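Local atomic coordinates of L-isoleucine-4-hydroxylase (Bacillus thuringiensis, PDB entry 6LNH), a protein that catalyses the iron(II)- and 2-oxoglutarate-dependent hydroxylation of L-isoleucine to (4S)-4-hydroxy-L-isoleucine and also sulfoxidises L-methionine and related amino acids. Residues D144-H150 with L242-K248; T136-D140 with E174-F178. All blocks are in the same frame, centred on the assembly; numbering follows the deposited sequence.

Interaction 1 (D144-H150 with L242-K248); sequences DLIIGLH and LVTFSYK
Seven backbone hydrogen bonds join 144-150 and 242-248 as an antiparallel ladder. Three pairs are closed from both sides: Ile-146 N to Ser-246 O (2.6 Å) and Ser-246 N to Ile-146 O (3.0 Å), Gly-148 N to Thr-244 O and Thr-244 N to Gly-148 O (both 2.8 Å), His-150 N to Leu-242 O and Leu-242 N to His-150 O (both 2.8 Å). Lys-248 N to Asp-144 O (2.6 Å) adds the seventh, just beyond strand 236-247 and before strand 145-156. Both strands are extended; Leu-145/Tyr-247, Ile-147/Phe-245 and Leu-149/Val-243 are the non-hydrogen-bonded pairs (CA-CA 4.6 to 4.8 Å). The axes of 145-150 and 242-247 approach to 4.5 Å, N-to-C directions 156° apart. On the face of Ile-146, His-150, Leu-242 and Thr-244, a water bridges His-150 NE2 (2.5 Å) and Thr-244 OG1 (2.7 Å); a CB on Gly-148 would clash with that hydroxyl. On the other, Ile-147 CG1 meets Phe-245 CE2 at 3.6 Å (both chi1 m), packing on helix 120-134. These strands are central neighbours in the major sheet of the double-stranded beta-helix (cupin) fold of 2-oxoglutarate dioxygenases, the Leu-242 side chain about 6 Å from the bound iron.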
ATOM      1  N   ASP C 144     -40.341   2.443 -20.391  1.00 48.60           N
ATOM      2  CA  ASP C 144     -39.554   3.674 -20.435  1.00 44.48           C
ATOM      3  C   ASP C 144     -38.455   3.647 -19.372  1.00 49.16           C
ATOM      4  O   ASP C 144     -38.734   3.422 -18.189  1.00 48.27           O
ATOM      5  CB  ASP C 144     -40.475   4.877 -20.253  1.00 44.91           C
ATOM      6  CG  ASP C 144     -41.459   5.026 -21.399  1.00 51.46           C
ATOM      7  OD1 ASP C 144     -41.062   4.764 -22.555  1.00 51.82           O
ATOM      8  OD2 ASP C 144     -42.632   5.377 -21.150  1.00 50.08           O
ATOM      9  N   LEU C 145     -37.207   3.865 -19.786  1.00 46.65           N
ATOM     10  CA  LEU C 145     -36.052   3.737 -18.901  1.00 45.14           C
ATOM     11  C   LEU C 145     -35.514   5.068 -18.386  1.00 45.49           C
ATOM     12  O   LEU C 145     -35.438   6.054 -19.123  1.00 42.99           O
ATOM     13  CB  LEU C 145     -34.917   3.001 -19.605  1.00 48.70           C
ATOM     14  CG  LEU C 145     -34.965   1.483 -19.521  1.00 54.91           C
ATOM     15  CD1 LEU C 145     -35.844   0.897 -20.609  1.00 56.82           C
ATOM     16  CD2 LEU C 145     -33.557   0.939 -19.585  1.00 58.44           C
ATOM     17  N   ILE C 146     -35.152   5.077 -17.103  1.00 44.99           N
ATOM     18  CA  ILE C 146     -34.373   6.143 -16.481  1.00 42.40           C
ATOM     19  C   ILE C 146     -32.929   5.667 -16.357  1.00 36.01           C
ATOM     20  O   ILE C 146     -32.662   4.637 -15.729  1.00 38.66           O
ATOM     21  CB  ILE C 146     -34.945   6.527 -15.108  1.00 42.49           C
ATOM     22  CG1 ILE C 146     -36.375   7.047 -15.248  1.00 46.26           C
ATOM     23  CG2 ILE C 146     -34.050   7.550 -14.428  1.00 39.40           C
ATOM     24  CD1 ILE C 146     -36.504   8.237 -16.185  1.00 47.79           C
ATOM     25  N   ILE C 147     -31.995   6.399 -16.962  1.00 41.35           N
ATOM     26  CA  ILE C 147     -30.567   6.126 -16.826  1.00 36.04           C
ATOM     27  C   ILE C 147     -30.010   7.159 -15.852  1.00 38.10           C
ATOM     28  O   ILE C 147     -29.790   8.317 -16.217  1.00 36.43           O
ATOM     29  CB  ILE C 147     -29.842   6.164 -18.175  1.00 37.62           C
ATOM     30  CG1 ILE C 147     -30.373   5.063 -19.092  1.00 37.57           C
ATOM     31  CG2 ILE C 147     -28.339   6.001 -17.974  1.00 35.31           C
ATOM     32  CD1 ILE C 147     -29.785   5.095 -20.485  1.00 46.77           C
ATOM     33  N   GLY C 148     -29.775   6.744 -14.609  1.00 30.63           N
ATOM     34  CA  GLY C 148     -29.319   7.660 -13.577  1.00 30.89           C
ATOM     35  C   GLY C 148     -27.804   7.715 -13.463  1.00 37.48           C
ATOM     36  O   GLY C 148     -27.118   6.703 -13.592  1.00 33.13           O
ATOM     37  N   LEU C 149     -27.294   8.919 -13.220  1.00 36.18           N
ATOM     38  CA  LEU C 149     -25.867   9.162 -13.050  1.00 36.93           C
ATOM     39  C   LEU C 149     -25.648   9.793 -11.685  1.00 34.21           C
ATOM     40  O   LEU C 149     -26.173  10.877 -11.408  1.00 33.91           O
ATOM     41  CB  LEU C 149     -25.322  10.067 -14.156  1.00 36.46           C
ATOM     42  CG  LEU C 149     -24.902   9.387 -15.462  1.00 40.45           C
ATOM     43  CD1 LEU C 149     -26.120   9.010 -16.291  1.00 36.44           C
ATOM     44  CD2 LEU C 149     -23.966  10.288 -16.251  1.00 37.06           C
ATOM     45  N   HIS C 150     -24.868   9.125 -10.839  1.00 31.96           N
ATOM     46  CA  HIS C 150     -24.572   9.611  -9.498  1.00 37.25           C
ATOM     47  C   HIS C 150     -23.082   9.880  -9.382  1.00 36.57           C
ATOM     48  O   HIS C 150     -22.268   8.956  -9.483  1.00 27.24           O
ATOM     49  CB  HIS C 150     -25.018   8.608  -8.435  1.00 36.49           C
ATOM     50  CG  HIS C 150     -26.501   8.424  -8.359  1.00 37.78           C
ATOM     51  ND1 HIS C 150     -27.305   9.183  -7.535  1.00 37.45           N
ATOM     52  CD2 HIS C 150     -27.326   7.563  -8.998  1.00 37.28           C
ATOM     53  CE1 HIS C 150     -28.560   8.793  -7.667  1.00 40.44           C
ATOM     54  NE2 HIS C 150     -28.601   7.814  -8.551  1.00 41.83           N
ATOM     55  N   LEU C 242     -21.787   6.372 -10.381  1.00 29.66           N
ATOM     56  CA  LEU C 242     -22.789   5.325 -10.517  1.00 33.04           C
ATOM     57  C   LEU C 242     -23.645   5.596 -11.747  1.00 36.40           C
ATOM     58  O   LEU C 242     -24.108   6.724 -11.948  1.00 32.75           O
ATOM     59  CB  LEU C 242     -23.679   5.238  -9.274  1.00 33.46           C
ATOM     60  CG  LEU C 242     -23.080   4.807  -7.936  1.00 37.99           C
ATOM     61  CD1 LEU C 242     -24.049   5.133  -6.808  1.00 41.47           C
ATOM     62  CD2 LEU C 242     -22.763   3.321  -7.948  1.00 32.91           C
ATOM     63  N   VAL C 243     -23.852   4.566 -12.562  1.00 33.76           N
ATOM     64  CA  VAL C 243     -24.759   4.627 -13.703  1.00 34.49           C
ATOM     65  C   VAL C 243     -25.802   3.537 -13.493  1.00 39.20           C
ATOM     66  O   VAL C 243     -25.491   2.343 -13.590  1.00 40.07           O
ATOM     67  CB  VAL C 243     -24.028   4.458 -15.041  1.00 36.27           C
ATOM     68  CG1 VAL C 243     -24.998   4.667 -16.193  1.00 35.81           C
ATOM     69  CG2 VAL C 243     -22.868   5.440 -15.141  1.00 36.73           C
ATOM     70  N   THR C 244     -27.035   3.946 -13.205  1.00 35.37           N
ATOM     71  CA  THR C 244     -28.118   3.038 -12.859  1.00 41.14           C
ATOM     72  C   THR C 244     -29.182   3.014 -13.947  1.00 40.26           C
ATOM     73  O   THR C 244     -29.409   4.008 -14.643  1.00 34.15           O
ATOM     74  CB  THR C 244     -28.757   3.436 -11.526  1.00 39.22           C
ATOM     75  OG1 THR C 244     -29.549   4.616 -11.710  1.00 36.06           O
ATOM     76  CG2 THR C 244     -27.682   3.711 -10.484  1.00 36.46           C
ATOM     77  N   PHE C 245     -29.822   1.855 -14.098  1.00 40.92           N
ATOM     78  CA  PHE C 245     -30.899   1.657 -15.062  1.00 42.99           C
ATOM     79  C   PHE C 245     -32.148   1.189 -14.328  1.00 42.58           C
ATOM     80  O   PHE C 245     -32.146   0.115 -13.714  1.00 41.28           O
ATOM     81  CB  PHE C 245     -30.474   0.657 -16.142  1.00 43.71           C
ATOM     82  CG  PHE C 245     -29.276   1.106 -16.932  1.00 47.45           C
ATOM     83  CD1 PHE C 245     -28.001   1.044 -16.387  1.00 41.25           C
ATOM     84  CD2 PHE C 245     -29.427   1.617 -18.208  1.00 48.28           C
ATOM     85  CE1 PHE C 245     -26.903   1.472 -17.102  1.00 38.38           C
ATOM     86  CE2 PHE C 245     -28.330   2.045 -18.929  1.00 42.88           C
ATOM     87  CZ  PHE C 245     -27.067   1.972 -18.375  1.00 44.49           C
ATOM     88  N   SER C 246     -33.210   1.996 -14.388  1.00 37.94           N
ATOM     89  CA  SER C 246     -34.490   1.664 -13.775  1.00 40.98           C
ATOM     90  C   SER C 246     -35.629   2.184 -14.647  1.00 43.18           C
ATOM     91  O   SER C 246     -35.419   2.931 -15.606  1.00 40.80           O
ATOM     92  CB  SER C 246     -34.590   2.215 -12.347  1.00 34.62           C
ATOM     93  OG  SER C 246     -34.506   3.628 -12.336  1.00 41.06           O
ATOM     94  N   TYR C 247     -36.847   1.763 -14.307  1.00 38.46           N
ATOM     95  CA  TYR C 247     -38.042   2.073 -15.085  1.00 45.51           C
ATOM     96  C   TYR C 247     -38.631   3.424 -14.701  1.00 42.16           C
ATOM     97  O   TYR C 247     -38.604   3.819 -13.532  1.00 45.67           O
ATOM     98  CB  TYR C 247     -39.102   0.991 -14.890  1.00 43.71           C
ATOM     99  CG  TYR C 247     -38.622  -0.376 -15.283  1.00 46.94           C
ATOM    100  CD1 TYR C 247     -38.057  -0.591 -16.530  1.00 45.47           C
ATOM    101  CD2 TYR C 247     -38.728  -1.453 -14.412  1.00 45.82           C
ATOM    102  CE1 TYR C 247     -37.612  -1.838 -16.904  1.00 51.79           C
ATOM    103  CE2 TYR C 247     -38.285  -2.708 -14.779  1.00 49.94           C
ATOM    104  CZ  TYR C 247     -37.726  -2.893 -16.026  1.00 50.06           C
ATOM    105  OH  TYR C 247     -37.282  -4.139 -16.401  1.00 57.45           O
ATOM    106  N   LYS C 248     -39.158   4.131 -15.706  1.00 40.97           N
ATOM    107  CA  LYS C 248     -39.747   5.450 -15.476  1.00 46.33           C
ATOM    108  C   LYS C 248     -41.055   5.372 -14.695  1.00 49.36           C
ATOM    109  O   LYS C 248     -41.341   6.245 -13.867  1.00 51.71           O
ATOM    110  CB  LYS C 248     -39.989   6.153 -16.807  1.00 46.27           C
ATOM    111  CG  LYS C 248     -40.344   7.619 -16.670  1.00 40.43           C
ATOM    112  CD  LYS C 248     -40.156   8.350 -17.983  1.00 47.80           C
ATOM    113  CE  LYS C 248     -40.294   9.848 -17.792  1.00 47.68           C
ATOM    114  NZ  LYS C 248     -41.705  10.230 -17.510  1.00 48.26           N
TER
HETATM  115  O   HOH W   1     -30.194   6.234  -9.620  1.00 37.69           O

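Interaction 2 (T136-D140 with E174-F178); sequences TNIID and EPVVF
Val-176 gives up 50 Å² to this contact, Pro-175 38 Å² and Ile-138 36 Å², in an apolar meeting with no hydrogen bond between the segments. Pro-175 (phi/psi -63/-26, C-gamma endo) bends the chain just before the extended Val-176 (-135/126), the first residue of strand 176-184, and both direct CB toward the 136-140 loop. Val-176 is in the t rotamer. Its CG2 lies 4.1 Å from Ile-138 CG2 and 4.1 Å from Ile-139 CG1, so one methyl touches two successive isoleucines. The proline ring takes the same pair: Pro-175 CB is 3.9 Å from Ile-138 CG2, and Pro-175 CG is 4.1 Å from Ile-139 CD1. Closest in backbone are Ile-138 and Pro-175, with CA atoms 7.2 Å apart. The loop links helix 120-134 to strand 145-156, and here it packs against the start of a strand of the major sheet in the double-stranded beta-helix (cupin) fold; Asp-172, an iron ligand, lies just upstream of that strand, although the iron itself is about 13 Å from the Pro-175 side chain. Asn-137 and Ile-138 have turn-like backbone angles (-78/-6 and -70/-40), and Ile-139 then becomes extended (-90/120). Ile-138 (chi1 m) points CB toward the strand; Ile-139 (m, m) has its CB sideways, yet CG1 and CD1 reach Val-176 and Pro-175. A weak hydrogen bond from Ile-138 N to Thr-136 OG1 (3.4 Å) spans the turn, and the same hydroxyl is hydrogen-bonded to Ala-133 O of the preceding helix. Glu-27 of helix 19-29 touches Ile-138 and accepts a hydrogen bond from Asn-137 N.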
ATOM      1  N   THR C 136     -28.847  -7.398 -21.493  1.00 57.70           N
ATOM      2  CA  THR C 136     -29.261  -8.344 -20.473  1.00 57.99           C
ATOM      3  C   THR C 136     -30.751  -8.643 -20.630  1.00 58.09           C
ATOM      4  O   THR C 136     -31.515  -7.834 -21.160  1.00 54.68           O
ATOM      5  CB  THR C 136     -28.974  -7.789 -19.074  1.00 53.04           C
ATOM      6  OG1 THR C 136     -29.849  -6.690 -18.800  1.00 57.80           O
ATOM      7  CG2 THR C 136     -27.535  -7.304 -18.971  1.00 55.36           C
ATOM      8  N   ASN C 137     -31.160  -9.819 -20.151  1.00 58.29           N
ATOM      9  CA  ASN C 137     -32.578 -10.142 -20.011  1.00 58.78           C
ATOM     10  C   ASN C 137     -33.209  -9.494 -18.784  1.00 57.52           C
ATOM     11  O   ASN C 137     -34.427  -9.606 -18.599  1.00 63.26           O
ATOM     12  CB  ASN C 137     -32.799 -11.665 -20.018  1.00 58.83           C
ATOM     13  CG  ASN C 137     -32.092 -12.391 -18.880  1.00 65.15           C
ATOM     14  OD1 ASN C 137     -31.637 -11.784 -17.912  1.00 65.39           O
ATOM     15  ND2 ASN C 137     -31.999 -13.713 -19.002  1.00 66.50           N
ATOM     16  N   ILE C 138     -32.408  -8.838 -17.941  1.00 58.02           N
ATOM     17  CA  ILE C 138     -32.925  -8.194 -16.737  1.00 59.27           C
ATOM     18  C   ILE C 138     -33.763  -6.969 -17.088  1.00 55.25           C
ATOM     19  O   ILE C 138     -34.812  -6.726 -16.479  1.00 55.81           O
ATOM     20  CB  ILE C 138     -31.781  -7.828 -15.768  1.00 57.87           C
ATOM     21  CG1 ILE C 138     -31.036  -9.067 -15.260  1.00 53.94           C
ATOM     22  CG2 ILE C 138     -32.317  -7.072 -14.573  1.00 48.64           C
ATOM     23  CD1 ILE C 138     -29.981  -9.584 -16.167  1.00 59.47           C
ATOM     24  N   ILE C 139     -33.329  -6.184 -18.067  1.00 55.28           N
ATOM     25  CA  ILE C 139     -33.989  -4.924 -18.389  1.00 58.20           C
ATOM     26  C   ILE C 139     -35.064  -5.207 -19.426  1.00 63.25           C
ATOM     27  O   ILE C 139     -34.777  -5.696 -20.525  1.00 60.20           O
ATOM     28  CB  ILE C 139     -32.983  -3.881 -18.898  1.00 58.36           C
ATOM     29  CG1 ILE C 139     -32.136  -3.351 -17.739  1.00 54.04           C
ATOM     30  CG2 ILE C 139     -33.699  -2.735 -19.608  1.00 59.59           C
ATOM     31  CD1 ILE C 139     -32.893  -2.468 -16.773  1.00 47.74           C
ATOM     32  N   ASP C 140     -36.309  -4.905 -19.069  1.00 58.15           N
ATOM     33  CA  ASP C 140     -37.439  -5.117 -19.961  1.00 64.12           C
ATOM     34  C   ASP C 140     -37.504  -3.942 -20.927  1.00 64.70           C
ATOM     35  O   ASP C 140     -37.826  -2.815 -20.534  1.00 61.81           O
ATOM     36  CB  ASP C 140     -38.715  -5.269 -19.137  1.00 67.43           C
ATOM     37  CG  ASP C 140     -39.971  -5.254 -19.979  1.00 70.23           C
ATOM     38  OD1 ASP C 140     -39.978  -5.858 -21.073  1.00 70.01           O
ATOM     39  OD2 ASP C 140     -40.964  -4.650 -19.523  1.00 66.46           O
ATOM     40  N   GLU C 174     -32.319  -0.010  -8.156  1.00 41.69           N
ATOM     41  CA  GLU C 174     -32.272  -0.206  -9.601  1.00 41.45           C
ATOM     42  C   GLU C 174     -31.783  -1.612  -9.946  1.00 40.82           C
ATOM     43  O   GLU C 174     -30.819  -2.099  -9.347  1.00 43.74           O
ATOM     44  CB  GLU C 174     -31.362   0.830 -10.250  1.00 36.90           C
ATOM     45  CG  GLU C 174     -31.799   2.266  -9.993  1.00 35.89           C
ATOM     46  CD  GLU C 174     -31.249   2.816  -8.688  1.00 43.59           C
ATOM     47  OE1 GLU C 174     -30.510   2.082  -8.000  1.00 44.74           O
ATOM     48  OE2 GLU C 174     -31.557   3.978  -8.347  1.00 45.26           O
ATOM     49  N   PRO C 175     -32.439  -2.271 -10.904  1.00 40.31           N
ATOM     50  CA  PRO C 175     -32.056  -3.655 -11.238  1.00 35.42           C
ATOM     51  C   PRO C 175     -30.644  -3.803 -11.787  1.00 39.56           C
ATOM     52  O   PRO C 175     -30.059  -4.885 -11.653  1.00 45.12           O
ATOM     53  CB  PRO C 175     -33.112  -4.075 -12.273  1.00 35.00           C
ATOM     54  CG  PRO C 175     -33.754  -2.797 -12.738  1.00 39.07           C
ATOM     55  CD  PRO C 175     -33.672  -1.851 -11.587  1.00 36.15           C
ATOM     56  N   VAL C 176     -30.077  -2.771 -12.408  1.00 36.31           N
ATOM     57  CA  VAL C 176     -28.706  -2.818 -12.911  1.00 35.06           C
ATOM     58  C   VAL C 176     -28.003  -1.527 -12.519  1.00 37.17           C
ATOM     59  O   VAL C 176     -28.490  -0.433 -12.824  1.00 35.73           O
ATOM     60  CB  VAL C 176     -28.648  -3.015 -14.439  1.00 38.67           C
ATOM     61  CG1 VAL C 176     -27.199  -3.098 -14.907  1.00 33.69           C
ATOM     62  CG2 VAL C 176     -29.410  -4.262 -14.861  1.00 38.56           C
ATOM     63  N   VAL C 177     -26.857  -1.657 -11.851  1.00 36.39           N
ATOM     64  CA  VAL C 177     -26.080  -0.518 -11.374  1.00 33.87           C
ATOM     65  C   VAL C 177     -24.624  -0.716 -11.776  1.00 37.13           C
ATOM     66  O   VAL C 177     -24.059  -1.794 -11.562  1.00 35.08           O
ATOM     67  CB  VAL C 177     -26.204  -0.348  -9.846  1.00 38.30           C
ATOM     68  CG1 VAL C 177     -25.158   0.630  -9.322  1.00 33.76           C
ATOM     69  CG2 VAL C 177     -27.603   0.112  -9.475  1.00 36.35           C
ATOM     70  N   PHE C 178     -24.022   0.323 -12.353  1.00 39.33           N
ATOM     71  CA  PHE C 178     -22.604   0.331 -12.694  1.00 32.56           C
ATOM     72  C   PHE C 178     -21.859   1.216 -11.699  1.00 36.90           C
ATOM     73  O   PHE C 178     -22.201   2.391 -11.534  1.00 37.25           O
ATOM     74  CB  PHE C 178     -22.381   0.839 -14.120  1.00 37.63           C
ATOM     75  CG  PHE C 178     -22.765  -0.144 -15.190  1.00 39.62           C
ATOM     76  CD1 PHE C 178     -24.095  -0.380 -15.497  1.00 40.10           C
ATOM     77  CD2 PHE C 178     -21.790  -0.821 -15.902  1.00 36.91           C
ATOM     78  CE1 PHE C 178     -24.444  -1.284 -16.487  1.00 39.69           C
ATOM     79  CE2 PHE C 178     -22.132  -1.725 -16.892  1.00 43.68           C
ATOM     80  CZ  PHE C 178     -23.461  -1.958 -17.183  1.00 39.86           C
TER

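In the fold
The 242-248 and 174-178 segments belong to neighbouring strands of one sheet, so interactions 1 and 2, whose centres are 9 Å apart, meet directly: Val-243 O lies 2.8 Å from Phe-178 N and Val-176 O 2.9 Å from Phe-245 N, both probable hydrogen bonds. Interaction 1 is the larger, burying 717 Å² against 167 Å². It pairs two strands through their backbones, with more than half its residues buried. Interaction 2, also partly buried, joins a loop to a strand start by side-chain packing alone. Segment 136-140 leads through a short connection into 144-150, and Tyr-247 OH hydrogen-bonds Asp-140 N, tying the loop to interaction 1.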